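Long-range contacts in packaging enzyme P4 (Pseudomonas phage phi13, PDB 4BLP), which probably hydrolyses NTP as a hexameric RecA-like packaging motor that drives viral RNA into the procapsid: residues Gly153-Lys159 against Ala255-Pro259; Tyr236-Thr240 against Asn272-Val277. One frame throughout, in Å; residues are numbered along the deposited sequence.

Contact 1: residues Gly153-Lys159 against Ala255-Pro259; sequences GGTGAGK and AAINP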
ATOM      1  N   GLY D 153      -9.737 -18.346 -22.588  1.00 14.84           N
ATOM      2  CA  GLY D 153     -11.185 -18.474 -22.498  1.00 16.12           C
ATOM      3  C   GLY D 153     -11.604 -18.442 -21.056  1.00 23.24           C
ATOM      4  O   GLY D 153     -10.770 -18.695 -20.185  1.00 22.11           O
ATOM      5  N   GLY D 154     -12.879 -18.168 -20.806  1.00 21.08           N
ATOM      6  CA  GLY D 154     -13.390 -18.084 -19.446  1.00 21.34           C
ATOM      7  C   GLY D 154     -13.626 -19.424 -18.793  1.00 26.53           C
ATOM      8  O   GLY D 154     -13.313 -20.483 -19.343  1.00 24.65           O
ATOM      9  N   THR D 155     -14.170 -19.379 -17.564  1.00 26.36           N
ATOM     10  CA  THR D 155     -14.472 -20.583 -16.807  1.00 27.44           C
ATOM     11  C   THR D 155     -15.576 -21.262 -17.572  1.00 32.18           C
ATOM     12  O   THR D 155     -16.529 -20.585 -17.967  1.00 32.53           O
ATOM     13  CB  THR D 155     -14.883 -20.191 -15.367  0.66 36.72           C
ATOM     14  OG1 THR D 155     -13.891 -19.315 -14.819  0.86 31.71           O
ATOM     15  CG2 THR D 155     -15.078 -21.386 -14.475  0.96 35.11           C
ATOM     16  N   GLY D 156     -15.386 -22.530 -17.886  1.00 28.99           N
ATOM     17  CA  GLY D 156     -16.363 -23.264 -18.686  1.00 29.25           C
ATOM     18  C   GLY D 156     -16.242 -23.093 -20.203  1.00 30.95           C
ATOM     19  O   GLY D 156     -17.143 -23.514 -20.944  1.00 31.50           O
ATOM     20  N   ALA D 157     -15.098 -22.502 -20.691  1.00 22.29           N
ATOM     21  CA  ALA D 157     -14.842 -22.292 -22.133  1.00 20.06           C
ATOM     22  C   ALA D 157     -14.510 -23.578 -22.851  1.00 22.89           C
ATOM     23  O   ALA D 157     -14.589 -23.623 -24.078  1.00 21.68           O
ATOM     24  CB  ALA D 157     -13.682 -21.317 -22.350  1.00 20.08           C
ATOM     25  N   GLY D 158     -14.018 -24.571 -22.103  1.00 19.55           N
ATOM     26  CA  GLY D 158     -13.587 -25.844 -22.670  1.00 19.44           C
ATOM     27  C   GLY D 158     -12.157 -25.823 -23.175  1.00 21.33           C
ATOM     28  O   GLY D 158     -11.858 -26.525 -24.145  1.00 21.47           O
ATOM     29  N   LYS D 159     -11.251 -25.057 -22.507  1.00 18.52           N
ATOM     30  CA  LYS D 159      -9.826 -24.959 -22.895  1.00 19.16           C
ATOM     31  C   LYS D 159      -9.153 -26.345 -22.812  1.00 25.78           C
ATOM     32  O   LYS D 159      -8.528 -26.766 -23.783  1.00 25.08           O
ATOM     33  CB  LYS D 159      -9.034 -23.947 -22.038  1.00 21.06           C
ATOM     34  CG  LYS D 159      -9.499 -22.482 -22.117  1.00 20.90           C
ATOM     35  CD  LYS D 159      -8.689 -21.534 -21.202  1.00 13.36           C
ATOM     36  CE  LYS D 159      -8.912 -21.702 -19.706  1.00 19.97           C
ATOM     37  NZ  LYS D 159     -10.340 -21.568 -19.266  1.00 24.54           N
ATOM     38  N   ALA D 255       0.067 -22.978 -23.326  1.00  9.06           N
ATOM     39  CA  ALA D 255      -0.500 -22.899 -21.973  1.00  9.65           C
ATOM     40  C   ALA D 255      -1.923 -22.390 -21.987  1.00 14.00           C
ATOM     41  O   ALA D 255      -2.201 -21.445 -22.717  1.00 12.77           O
ATOM     42  CB  ALA D 255       0.354 -21.974 -21.122  1.00  9.99           C
ATOM     43  N   ALA D 256      -2.800 -22.980 -21.148  1.00 10.34           N
ATOM     44  CA  ALA D 256      -4.170 -22.480 -20.960  1.00 11.25           C
ATOM     45  C   ALA D 256      -4.138 -21.301 -19.992  1.00 14.01           C
ATOM     46  O   ALA D 256      -3.427 -21.343 -18.975  1.00 10.26           O
ATOM     47  CB  ALA D 256      -5.080 -23.586 -20.409  1.00 11.96           C
ATOM     48  N   ILE D 257      -4.915 -20.255 -20.276  1.00  9.30           N
ATOM     49  CA  ILE D 257      -4.987 -19.139 -19.354  1.00 10.52           C
ATOM     50  C   ILE D 257      -6.373 -18.509 -19.381  1.00 14.94           C
ATOM     51  O   ILE D 257      -6.999 -18.433 -20.440  1.00 12.67           O
ATOM     52  CB  ILE D 257      -3.856 -18.100 -19.670  1.00 15.08           C
ATOM     53  CG1 ILE D 257      -3.659 -17.104 -18.525  1.00 15.24           C
ATOM     54  CG2 ILE D 257      -4.072 -17.380 -21.029  1.00 17.82           C
ATOM     55  CD1 ILE D 257      -2.324 -16.286 -18.670  1.00 18.11           C
ATOM     56  N   ASN D 258      -6.855 -18.092 -18.214  1.00 12.44           N
ATOM     57  CA  ASN D 258      -8.136 -17.373 -18.091  1.00 14.27           C
ATOM     58  C   ASN D 258      -7.810 -16.064 -17.374  1.00 16.88           C
ATOM     59  O   ASN D 258      -7.653 -16.101 -16.160  1.00 14.19           O
ATOM     60  CB  ASN D 258      -9.192 -18.203 -17.362  1.00 13.45           C
ATOM     61  CG  ASN D 258     -10.437 -17.389 -17.036  1.00 19.49           C
ATOM     62  OD1 ASN D 258     -10.621 -16.254 -17.503  1.00 20.10           O
ATOM     63  ND2 ASN D 258     -11.344 -17.968 -16.252  1.00 20.80           N
ATOM     64  N   PRO D 259      -7.639 -14.928 -18.094  1.00 14.79           N
ATOM     65  CA  PRO D 259      -7.187 -13.702 -17.425  1.00 16.02           C
ATOM     66  C   PRO D 259      -8.217 -13.037 -16.516  1.00 22.75           C
ATOM     67  O   PRO D 259      -7.871 -12.096 -15.790  1.00 22.43           O
ATOM     68  CB  PRO D 259      -6.798 -12.781 -18.595  1.00 18.10           C
ATOM     69  CG  PRO D 259      -7.703 -13.222 -19.711  1.00 23.33           C
ATOM     70  CD  PRO D 259      -7.750 -14.725 -19.563  1.00 18.49           C
TER
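The probable phosphate-binding loop (Walker A) of a RecA-like NTPase meets the end of a neighbouring strand here. Residues Gly153-Lys159 have the sequence and strand-loop-helix shape of a Walker A motif, and Ala255-Pro259 carry strand 252-257 into the loop that follows it. Asn258 and Lys159 make most of the contact. The CB of Asn258 lies 3.3 Å from Gly153 O. Its CG stands anti to the backbone N (chi1 171°), which carries the amide along Gly153 and Gly154 toward Thr155. There Asn258 ND2 comes within 3.2 Å of Thr155 OG1. That hydroxyl is hydrogen-bonded to Asn272 of a second subunit, while Asn258 OD1 accepts from Met260 N. The amide is therefore held at its oxygen by its own loop.

Lys159, the first residue of helix 159-164, reaches back across the loop. Its chain bends at both outer torsions, chi3 and chi4. Lys159 CD lies 3.6 Å from Ile257 O and 4.2 Å from Ala256 CB, so the aliphatic part runs alongside the strand end. Lys159 NZ donates to Gly153 O at 3.0 Å, from above the carbonyl plane. This bond links the start of the loop to the first residue of the helix. Between the backbones, a weak hydrogen bond joins Gly153 N to Ile257 O at 3.5 Å. It continues the pairing of the parallel strands 147-152 and 252-257, where Ala255 bonds to His149 and Val151. A P-loop beside the C-terminal end of an adjacent parallel strand is characteristic of the nucleotide site in RecA-like P-loop NTPases.

Contact 2: residues Tyr236-Thr240 against Asn272-Val277; sequences YAALT and NIAASV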
ATOM      1  N   TYR D 236       1.004  -9.079 -18.753  1.00  9.75           N
ATOM      2  CA  TYR D 236       1.417  -9.028 -20.172  1.00  8.75           C
ATOM      3  C   TYR D 236       2.915  -9.033 -20.277  1.00  9.88           C
ATOM      4  O   TYR D 236       3.446  -9.740 -21.133  1.00  9.65           O
ATOM      5  CB  TYR D 236       0.873  -7.778 -20.857  1.00 11.11           C
ATOM      6  CG  TYR D 236      -0.619  -7.592 -20.699  1.00 11.17           C
ATOM      7  CD1 TYR D 236      -1.508  -8.629 -20.974  1.00 11.22           C
ATOM      8  CD2 TYR D 236      -1.147  -6.360 -20.330  1.00 11.22           C
ATOM      9  CE1 TYR D 236      -2.889  -8.438 -20.880  1.00 13.96           C
ATOM     10  CE2 TYR D 236      -2.518  -6.161 -20.227  1.00 11.43           C
ATOM     11  CZ  TYR D 236      -3.384  -7.206 -20.487  1.00 19.16           C
ATOM     12  OH  TYR D 236      -4.736  -6.965 -20.427  1.00 17.87           O
ATOM     13  N   ALA D 237       3.615  -8.251 -19.410  1.00  8.89           N
ATOM     14  CA  ALA D 237       5.093  -8.245 -19.435  1.00  7.82           C
ATOM     15  C   ALA D 237       5.604  -9.655 -19.090  1.00  9.44           C
ATOM     16  O   ALA D 237       6.597 -10.113 -19.675  1.00  8.14           O
ATOM     17  CB  ALA D 237       5.619  -7.228 -18.411  1.00  9.35           C
ATOM     18  N   ALA D 238       4.942 -10.335 -18.141  1.00  8.26           N
ATOM     19  CA  ALA D 238       5.374 -11.712 -17.734  1.00  8.13           C
ATOM     20  C   ALA D 238       5.212 -12.659 -18.902  1.00  9.59           C
ATOM     21  O   ALA D 238       6.066 -13.504 -19.139  1.00  7.94           O
ATOM     22  CB  ALA D 238       4.554 -12.229 -16.537  1.00  8.26           C
ATOM     23  N   LEU D 239       4.083 -12.549 -19.613  1.00  7.63           N
ATOM     24  CA  LEU D 239       3.878 -13.451 -20.774  1.00  6.80           C
ATOM     25  C   LEU D 239       4.935 -13.182 -21.858  1.00 10.08           C
ATOM     26  O   LEU D 239       5.443 -14.125 -22.459  1.00  8.56           O
ATOM     27  CB  LEU D 239       2.475 -13.216 -21.351  1.00  7.58           C
ATOM     28  CG  LEU D 239       1.322 -13.752 -20.465  1.00 10.99           C
ATOM     29  CD1 LEU D 239      -0.025 -13.343 -21.058  1.00 12.46           C
ATOM     30  CD2 LEU D 239       1.386 -15.318 -20.307  1.00  9.95           C
ATOM     31  N   THR D 240       5.313 -11.922 -22.073  1.00  8.06           N
ATOM     32  CA  THR D 240       6.381 -11.631 -23.080  1.00  7.75           C
ATOM     33  C   THR D 240       7.707 -12.172 -22.588  1.00 10.25           C
ATOM     34  O   THR D 240       8.489 -12.675 -23.385  1.00  9.04           O
ATOM     35  CB  THR D 240       6.454 -10.118 -23.375  1.00 10.17           C
ATOM     36  OG1 THR D 240       5.182  -9.755 -23.940  1.00  8.65           O
ATOM     37  CG2 THR D 240       7.586  -9.765 -24.360  1.00 13.32           C
ATOM     38  N   ASN D 272      -4.334  -7.463 -25.888  1.00 12.46           N
ATOM     39  CA  ASN D 272      -3.074  -7.249 -25.165  1.00 10.24           C
ATOM     40  C   ASN D 272      -2.324  -8.554 -24.988  1.00 14.87           C
ATOM     41  O   ASN D 272      -1.098  -8.574 -25.068  1.00 14.35           O
ATOM     42  CB  ASN D 272      -3.352  -6.578 -23.807  1.00 12.10           C
ATOM     43  CG  ASN D 272      -3.843  -5.144 -23.935  1.00 26.60           C
ATOM     44  OD1 ASN D 272      -3.592  -4.468 -24.916  1.00 28.75           O
ATOM     45  ND2 ASN D 272      -4.562  -4.639 -22.960  1.00 18.54           N
ATOM     46  N   ILE D 273      -3.051  -9.664 -24.747  1.00 13.00           N
ATOM     47  CA  ILE D 273      -2.403 -10.977 -24.625  1.00 11.01           C
ATOM     48  C   ILE D 273      -1.779 -11.370 -25.973  1.00 11.39           C
ATOM     49  O   ILE D 273      -0.612 -11.783 -26.022  1.00 10.83           O
ATOM     50  CB  ILE D 273      -3.412 -12.054 -24.111  1.00 13.72           C
ATOM     51  CG1 ILE D 273      -3.788 -11.765 -22.665  1.00 15.01           C
ATOM     52  CG2 ILE D 273      -2.793 -13.454 -24.219  1.00 13.25           C
ATOM     53  CD1 ILE D 273      -4.877 -12.689 -22.098  1.00 20.60           C
ATOM     54  N   ALA D 274      -2.542 -11.228 -27.084  1.00 11.75           N
ATOM     55  CA  ALA D 274      -2.025 -11.560 -28.423  1.00 12.63           C
ATOM     56  C   ALA D 274      -0.759 -10.747 -28.754  1.00 14.97           C
ATOM     57  O   ALA D 274       0.153 -11.270 -29.374  1.00 13.00           O
ATOM     58  CB  ALA D 274      -3.090 -11.292 -29.480  1.00 14.55           C
ATOM     59  N   ALA D 275      -0.697  -9.479 -28.287  1.00 11.00           N
ATOM     60  CA  ALA D 275       0.422  -8.588 -28.537  1.00 10.93           C
ATOM     61  C   ALA D 275       1.634  -8.958 -27.696  1.00 13.54           C
ATOM     62  O   ALA D 275       2.718  -8.431 -27.949  1.00 14.55           O
ATOM     63  CB  ALA D 275       0.012  -7.148 -28.227  1.00 12.69           C
ATOM     64  N   SER D 276       1.472  -9.912 -26.752  1.00  9.84           N
ATOM     65  CA  SER D 276       2.548 -10.287 -25.847  1.00  8.79           C
ATOM     66  C   SER D 276       3.246 -11.593 -26.187  1.00 11.92           C
ATOM     67  O   SER D 276       4.301 -11.871 -25.599  1.00 11.96           O
ATOM     68  CB  SER D 276       2.004 -10.387 -24.420  1.00  9.80           C
ATOM     69  OG  SER D 276       1.300  -9.196 -24.062  1.00 12.56           O
ATOM     70  N   VAL D 277       2.652 -12.440 -27.058  1.00  9.87           N
ATOM     71  CA  VAL D 277       3.191 -13.795 -27.237  1.00  8.25           C
ATOM     72  C   VAL D 277       3.274 -14.210 -28.708  1.00 11.11           C
ATOM     73  O   VAL D 277       2.724 -13.532 -29.573  1.00 10.92           O
ATOM     74  CB  VAL D 277       2.298 -14.810 -26.452  1.00 10.06           C
ATOM     75  CG1 VAL D 277       2.328 -14.546 -24.916  1.00  8.68           C
ATOM     76  CG2 VAL D 277       0.837 -14.757 -26.963  1.00 10.23           C
TER
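The Tyr236 ring has the CB of Asn272 over one face, 3.6 Å from the ring centroid and 20° off the normal, a CH-pi contact. It is offset toward the hydroxyl-bearing rim, and CZ is the nearest ring atom. At the ring edge, near its plane, Ile273 CG1 packs 3.9 Å from Tyr236 CE1. The Asn272 amide is steeply inclined to the ring, with 69° between the planes. From there Asn272 ND2 gives a weak hydrogen bond to Tyr236 OH at 3.4 Å. A carbon and a nitrogen of one asparagine thus both meet the outer end of the tyrosine.

Further along, Thr240 OG1 donates to Ser276 O at 2.8 Å. The donor lies in the carbonyl plane and on a lone pair. With chi1 of -62°, OG1 is anti to the carbonyl carbon of its own residue, and it faces Ser276. Thr240 CA approaches the same oxygen in a CA-H...O contact. Ser276 OG turns back to its own segment and donates to Asn272 O at 2.7 Å, which links Ser276 to Asn272, one turn earlier. Arg216 of a third subunit also bonds to both hydroxyls, with NH2 on Ser276 OG and NH1 on Thr240 OG1, so this polar patch forms part of the subunit interface.

The apolar side of the contact is closed by Leu239. Leu239 CB packs 3.8 Å from Val277 CG1, and its CD1 meets Ile273 CG2. Leu239 and Val277 both touch Leu148, and Ile273 touches Val150. Helix 233-248 therefore meets Ile273 and Val277 over strand 147-152 of the central sheet, while Ile273 also reaches Met280 on strand 279-284.

Contacts 1 and 2 have centres about 16 Å apart, and both lie against or within the central mixed sheet. Their segments alternate along the chain: Gly153-Lys159, Tyr236-Thr240, Ala255-Pro259, then Asn272-Val277. Helix 233-248 leads into strand 252-257, which leads into helix 266-274, so contact 1 uses the strand between the two helices of contact 2. The contacts touch directly, with Pro259 CG 3.7 Å from Ile273 CD1 and Ile257 CD1 packing on Leu239 CD2. Contact 1 lies at the probable nucleotide loop, whereas contact 2 lies on helices covering the sheet. Each also borders another subunit, so both contacts lie close to subunit interfaces of the hexamer.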